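Long-range contact in probable ribosomal RNA small subunit methyltransferase (Thermus thermophilus, PDB 3DMH), which methylates N2 of a guanine in 16S ribosomal RNA, using S-adenosylmethionine as the methyl donor: residues 145-159 against 169-181. Numbering follows the deposited sequence.
Sequences FERYFKEARALLGYG and RVALLEKEKEAPP
In the N-terminal of two Rossmann-like methyltransferase sheets with strand order 3-2-1-4-5-7-6, helix 145-156 packs on strand 169-174, near the hairpin edge and away from the cofactor and guanosine. The two run nearly parallel, their axes 18° apart. Phe-145 lies with one ring face on Arg-169, whose CB sits 3.5 Å from the ring centroid of Phe-145 in a CH-pi contact, while CB of Ala-171 meets the ring edge. Chi1 of 179° sets the Phe-145 ring opposite its own backbone N and over the strand. An alanine in place of Phe-145 lacks this ring and is likely to leave CB of Arg-169 without its aromatic cover and a gap beside Ala-171. One helical turn on, Phe-149 takes Ala-171 CB off-centre over one ring face, CE1 of Phe-149 being 3.5 Å from that CB; the other face carries NE of Arg-153. Leu-173 drives CD2 against the helix, 3.7 Å from CB of Ala-152, and its CB meets CD1 of Leu-156. CD2 of Leu-156 instead reaches CB of Lys-175, whose ammonium group donates hydrogen bonds to the carbonyl oxygens of Leu-129 and Ala-126.

Past the strand, the chain wraps the helix C-terminus. Leu-156 O accepts from Glu-176 N at 2.7 Å, and weakly from Lys-177 N. Two waters donate to Leu-155 O, linking it to the carbonyls of Lys-177 and Glu-178. Gly-157, at positive phi, turns the chain toward strand 159-165; just before it, Tyr-158 O accepts from Glu-174 N, and Gly-159 and Leu-173 form an antiparallel non-hydrogen-bonded pair. Glu-176 OE2 takes Tyr-158 N at 2.8 Å, nearly straight (163° at the hydrogen). Lys-177, bent at chi3, curls back over the helix end to put NZ 2.8 Å from Ala-154 O, tilted out of that carbonyl's plane.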
loop_
_atom_site.group_PDB
_atom_site.type_symbol
_atom_site.label_atom_id
_atom_site.label_comp_id
_atom_site.label_asym_id
_atom_site.label_seq_id
_atom_site.Cartn_x
_atom_site.Cartn_y
_atom_site.Cartn_z
ATOM N N PHE A 145 15.802 -9.700 -8.363
ATOM C CA PHE A 145 16.312 -10.699 -7.404
ATOM C C PHE A 145 17.844 -10.782 -7.332
ATOM O O PHE A 145 18.426 -10.827 -6.243
ATOM C CB PHE A 145 15.735 -12.107 -7.620
ATOM C CG PHE A 145 16.294 -13.122 -6.654
ATOM C CD1 PHE A 145 15.764 -13.240 -5.371
ATOM C CD2 PHE A 145 17.388 -13.912 -7.001
ATOM C CE1 PHE A 145 16.297 -14.154 -4.457
ATOM C CE2 PHE A 145 17.923 -14.823 -6.096
ATOM C CZ PHE A 145 17.372 -14.945 -4.818
ATOM N N GLU A 146 18.506 -10.813 -8.482
ATOM C CA GLU A 146 19.955 -10.984 -8.458
ATOM C C GLU A 146 20.642 -9.797 -7.791
ATOM O O GLU A 146 21.540 -9.988 -6.973
ATOM C CB GLU A 146 20.529 -11.304 -9.842
ATOM C CG GLU A 146 20.183 -12.723 -10.338
ATOM C CD GLU A 146 20.594 -13.865 -9.379
ATOM O OE1 GLU A 146 21.542 -13.706 -8.566
ATOM O OE2 GLU A 146 19.964 -14.945 -9.454
ATOM N N ARG A 147 20.178 -8.585 -8.103
ATOM C CA ARG A 147 20.708 -7.366 -7.487
ATOM C C ARG A 147 20.482 -7.342 -5.972
ATOM O O ARG A 147 21.405 -7.032 -5.206
ATOM C CB ARG A 147 20.153 -6.109 -8.193
ATOM C CG ARG A 147 20.136 -4.807 -7.369
ATOM C CD ARG A 147 19.776 -3.575 -8.230
ATOM N NE ARG A 147 18.394 -3.113 -8.121
ATOM C CZ ARG A 147 17.418 -3.474 -8.947
ATOM N NH1 ARG A 147 17.663 -4.330 -9.933
ATOM N NH2 ARG A 147 16.205 -2.988 -8.790
ATOM N N TYR A 148 19.268 -7.700 -5.544
ATOM C CA TYR A 148 18.935 -7.649 -4.128
ATOM C C TYR A 148 19.614 -8.762 -3.338
ATOM O O TYR A 148 20.046 -8.540 -2.204
ATOM C CB TYR A 148 17.418 -7.658 -3.935
ATOM C CG TYR A 148 16.725 -6.435 -4.513
ATOM C CD1 TYR A 148 17.189 -5.142 -4.237
ATOM C CD2 TYR A 148 15.580 -6.572 -5.307
ATOM C CE1 TYR A 148 16.523 -4.006 -4.754
ATOM C CE2 TYR A 148 14.912 -5.450 -5.826
ATOM C CZ TYR A 148 15.391 -4.171 -5.541
ATOM O OH TYR A 148 14.730 -3.057 -6.046
ATOM N N PHE A 149 19.723 -9.939 -3.952
ATOM C CA PHE A 149 20.432 -11.079 -3.355
ATOM C C PHE A 149 21.921 -10.769 -3.190
ATOM O O PHE A 149 22.522 -11.117 -2.174
ATOM C CB PHE A 149 20.221 -12.331 -4.213
ATOM C CG PHE A 149 20.907 -13.573 -3.691
ATOM C CD1 PHE A 149 21.044 -13.810 -2.322
ATOM C CD2 PHE A 149 21.388 -14.523 -4.587
ATOM C CE1 PHE A 149 21.675 -14.964 -1.849
ATOM C CE2 PHE A 149 22.012 -15.692 -4.130
ATOM C CZ PHE A 149 22.158 -15.911 -2.756
ATOM N N LYS A 150 22.513 -10.108 -4.184
ATOM C CA LYS A 150 23.909 -9.662 -4.090
ATOM C C LYS A 150 24.100 -8.691 -2.917
ATOM O O LYS A 150 25.082 -8.794 -2.169
ATOM C CB LYS A 150 24.351 -9.022 -5.408
ATOM C CG LYS A 150 25.824 -8.627 -5.453
ATOM C CD LYS A 150 26.260 -8.267 -6.860
ATOM C CE LYS A 150 27.735 -7.917 -6.884
ATOM N NZ LYS A 150 28.303 -7.989 -8.256
ATOM N N GLU A 151 23.147 -7.768 -2.754
ATOM C CA GLU A 151 23.177 -6.817 -1.645
ATOM C C GLU A 151 22.981 -7.519 -0.292
ATOM O O GLU A 151 23.679 -7.205 0.683
ATOM C CB GLU A 151 22.164 -5.681 -1.874
ATOM C CG GLU A 151 22.068 -4.613 -0.755
ATOM C CD GLU A 151 23.376 -3.859 -0.476
ATOM O OE1 GLU A 151 24.312 -3.887 -1.308
ATOM O OE2 GLU A 151 23.469 -3.230 0.601
ATOM N N ALA A 152 22.040 -8.461 -0.232
ATOM C CA ALA A 152 21.833 -9.249 0.985
ATOM C C ALA A 152 23.107 -9.990 1.391
ATOM O O ALA A 152 23.474 -9.996 2.563
ATOM C CB ALA A 152 20.668 -10.228 0.814
ATOM N N ARG A 153 23.782 -10.587 0.414
ATOM C CA ARG A 153 25.021 -11.316 0.682
ATOM C C ARG A 153 26.104 -10.385 1.218
ATOM O O ARG A 153 26.844 -10.756 2.127
ATOM C CB ARG A 153 25.520 -12.056 -0.567
ATOM C CG ARG A 153 24.821 -13.379 -0.824
ATOM C CD ARG A 153 25.313 -14.046 -2.098
ATOM N NE ARG A 153 25.094 -13.208 -3.276
ATOM C CZ ARG A 153 25.569 -13.481 -4.488
ATOM N NH1 ARG A 153 26.282 -14.583 -4.697
ATOM N NH2 ARG A 153 25.330 -12.651 -5.496
ATOM N N ALA A 154 26.175 -9.173 0.664
ATOM C CA ALA A 154 27.114 -8.155 1.135
ATOM C C ALA A 154 26.774 -7.699 2.553
ATOM O O ALA A 154 27.656 -7.460 3.373
ATOM C CB ALA A 154 27.138 -6.969 0.185
ATOM N N LEU A 155 25.478 -7.601 2.844
ATOM C CA LEU A 155 25.033 -7.160 4.165
ATOM C C LEU A 155 25.270 -8.192 5.268
ATOM O O LEU A 155 25.551 -7.812 6.410
ATOM C CB LEU A 155 23.546 -6.778 4.133
ATOM C CG LEU A 155 23.157 -5.464 3.450
ATOM C CD1 LEU A 155 21.645 -5.414 3.255
ATOM C CD2 LEU A 155 23.639 -4.260 4.249
ATOM N N LEU A 156 25.130 -9.481 4.928
ATOM C CA LEU A 156 25.065 -10.582 5.911
ATOM C C LEU A 156 26.268 -11.535 5.942
ATOM O O LEU A 156 26.851 -11.758 7.015
ATOM C CB LEU A 156 23.807 -11.432 5.679
ATOM C CG LEU A 156 22.487 -10.728 5.961
ATOM C CD1 LEU A 156 21.371 -11.390 5.155
ATOM C CD2 LEU A 156 22.184 -10.750 7.443
ATOM N N GLY A 157 26.581 -12.129 4.781
ATOM C CA GLY A 157 27.559 -13.242 4.659
ATOM C C GLY A 157 27.168 -14.289 3.612
ATOM O O GLY A 157 26.630 -13.937 2.549
ATOM N N TYR A 158 27.413 -15.571 3.908
ATOM C CA TYR A 158 27.120 -16.671 2.970
ATOM C C TYR A 158 25.643 -16.685 2.620
ATOM O O TYR A 158 24.781 -16.697 3.502
ATOM C CB TYR A 158 27.534 -18.027 3.549
ATOM C CG TYR A 158 27.141 -19.292 2.770
ATOM C CD1 TYR A 158 27.946 -19.794 1.735
ATOM C CD2 TYR A 158 25.989 -20.012 3.113
ATOM C CE1 TYR A 158 27.607 -20.982 1.042
ATOM C CE2 TYR A 158 25.639 -21.190 2.437
ATOM C CZ TYR A 158 26.445 -21.672 1.404
ATOM O OH TYR A 158 26.080 -22.841 0.752
ATOM N N GLY A 159 25.370 -16.663 1.327
ATOM C CA GLY A 159 24.019 -16.829 0.835
ATOM C C GLY A 159 24.063 -17.774 -0.334
ATOM O O GLY A 159 25.029 -17.766 -1.115
ATOM N N ARG A 169 12.883 -17.302 -7.209
ATOM C CA ARG A 169 14.000 -17.813 -6.411
ATOM C C ARG A 169 13.710 -17.655 -4.932
ATOM O O ARG A 169 13.056 -16.687 -4.527
ATOM C CB ARG A 169 15.276 -17.021 -6.704
ATOM C CG ARG A 169 15.827 -17.133 -8.119
ATOM C CD ARG A 169 16.362 -18.531 -8.374
ATOM N NE ARG A 169 16.937 -18.673 -9.716
ATOM C CZ ARG A 169 16.237 -18.910 -10.826
ATOM N NH1 ARG A 169 14.918 -19.041 -10.785
ATOM N NH2 ARG A 169 16.872 -19.025 -11.991
ATOM N N VAL A 170 14.222 -18.598 -4.143
ATOM C CA VAL A 170 14.403 -18.416 -2.698
ATOM C C VAL A 170 15.863 -18.688 -2.379
ATOM O O VAL A 170 16.423 -19.698 -2.835
ATOM C CB VAL A 170 13.558 -19.386 -1.858
ATOM C CG1 VAL A 170 13.705 -19.054 -0.361
ATOM C CG2 VAL A 170 12.095 -19.346 -2.274
ATOM N N ALA A 171 16.466 -17.772 -1.627
ATOM C CA ALA A 171 17.802 -17.950 -1.089
ATOM C C ALA A 171 17.797 -17.984 0.429
ATOM O O ALA A 171 16.906 -17.423 1.079
ATOM C CB ALA A 171 18.726 -16.856 -1.582
ATOM N N LEU A 172 18.815 -18.638 0.982
ATOM C CA LEU A 172 19.034 -18.659 2.420
ATOM C C LEU A 172 20.390 -18.026 2.717
ATOM O O LEU A 172 21.390 -18.351 2.058
ATOM C CB LEU A 172 18.958 -20.092 2.948
ATOM C CG LEU A 172 19.028 -20.298 4.465
ATOM C CD1 LEU A 172 17.950 -19.491 5.210
ATOM C CD2 LEU A 172 18.899 -21.783 4.777
ATOM N N LEU A 173 20.404 -17.118 3.689
ATOM C CA LEU A 173 21.629 -16.399 4.079
ATOM C C LEU A 173 21.873 -16.416 5.584
ATOM O O LEU A 173 20.935 -16.569 6.368
ATOM C CB LEU A 173 21.588 -14.942 3.587
ATOM C CG LEU A 173 21.353 -14.646 2.099
ATOM C CD1 LEU A 173 19.878 -14.355 1.803
ATOM C CD2 LEU A 173 22.193 -13.465 1.674
ATOM N N GLU A 174 23.143 -16.245 5.970
ATOM C CA GLU A 174 23.555 -16.247 7.376
ATOM C C GLU A 174 24.158 -14.895 7.767
ATOM O O GLU A 174 24.993 -14.358 7.039
ATOM C CB GLU A 174 24.595 -17.353 7.610
ATOM C CG GLU A 174 24.972 -17.536 9.060
ATOM C CD GLU A 174 25.960 -18.679 9.288
ATOM O OE1 GLU A 174 25.928 -19.672 8.527
ATOM O OE2 GLU A 174 26.759 -18.589 10.239
ATOM N N LYS A 175 23.755 -14.364 8.922
ATOM C CA LYS A 175 24.374 -13.147 9.456
ATOM C C LYS A 175 25.737 -13.506 10.041
ATOM O O LYS A 175 25.831 -14.204 11.055
ATOM C CB LYS A 175 23.499 -12.483 10.523
ATOM C CG LYS A 175 24.025 -11.112 10.962
ATOM C CD LYS A 175 23.049 -10.406 11.884
ATOM C CE LYS A 175 23.647 -9.151 12.474
ATOM N NZ LYS A 175 22.648 -8.381 13.262
ATOM N N GLU A 176 26.784 -13.026 9.385
ATOM C CA GLU A 176 28.162 -13.328 9.796
ATOM C C GLU A 176 28.906 -12.058 10.205
ATOM O O GLU A 176 30.042 -12.104 10.722
ATOM C CB GLU A 176 28.906 -14.056 8.668
ATOM C CG GLU A 176 28.319 -15.412 8.291
ATOM C CD GLU A 176 29.231 -16.222 7.382
ATOM O OE1 GLU A 176 30.171 -16.848 7.904
ATOM O OE2 GLU A 176 29.010 -16.239 6.153
ATOM N N LYS A 177 28.257 -10.925 9.969
ATOM C CA LYS A 177 28.839 -9.612 10.216
ATOM C C LYS A 177 27.818 -8.650 10.817
ATOM O O LYS A 177 26.602 -8.872 10.728
ATOM C CB LYS A 177 29.410 -9.023 8.918
ATOM C CG LYS A 177 28.353 -8.417 8.002
ATOM C CD LYS A 177 28.948 -7.858 6.723
ATOM C CE LYS A 177 29.327 -8.965 5.753
ATOM N NZ LYS A 177 30.007 -8.374 4.573
ATOM N N GLU A 178 28.321 -7.567 11.398
ATOM C CA GLU A 178 27.478 -6.556 12.019
ATOM C C GLU A 178 26.648 -5.810 10.984
ATOM O O GLU A 178 27.147 -5.434 9.920
ATOM C CB GLU A 178 28.337 -5.569 12.816
ATOM C CG GLU A 178 27.835 -5.358 14.237
ATOM C CD GLU A 178 27.751 -6.664 15.017
ATOM O OE1 GLU A 178 26.623 -7.068 15.368
ATOM O OE2 GLU A 178 28.810 -7.293 15.262
ATOM N N ALA A 179 25.369 -5.612 11.297
ATOM C CA ALA A 179 24.484 -4.850 10.436
ATOM C C ALA A 179 24.809 -3.353 10.501
ATOM O O ALA A 179 25.139 -2.837 11.575
ATOM C CB ALA A 179 23.038 -5.098 10.832
ATOM N N PRO A 180 24.695 -2.653 9.356
ATOM C CA PRO A 180 24.869 -1.198 9.353
ATOM C C PRO A 180 23.673 -0.462 9.966
ATOM O O PRO A 180 22.648 -1.095 10.292
ATOM C CB PRO A 180 24.954 -0.870 7.861
ATOM C CG PRO A 180 24.090 -1.903 7.221
ATOM C CD PRO A 180 24.391 -3.159 8.004
ATOM N N PRO A 181 23.797 0.868 10.134
ATOM C CA PRO A 181 22.635 1.663 10.508
ATOM C C PRO A 181 21.599 1.646 9.375
ATOM O O PRO A 181 21.933 1.336 8.217
ATOM C CB PRO A 181 23.215 3.073 10.693
ATOM C CG PRO A 181 24.693 2.854 10.919
ATOM C CD PRO A 181 25.019 1.699 10.039
HETATM O O HOH W 1 24.399 -7.921 9.316
HETATM O O HOH W 2 26.636 -5.409 7.500
#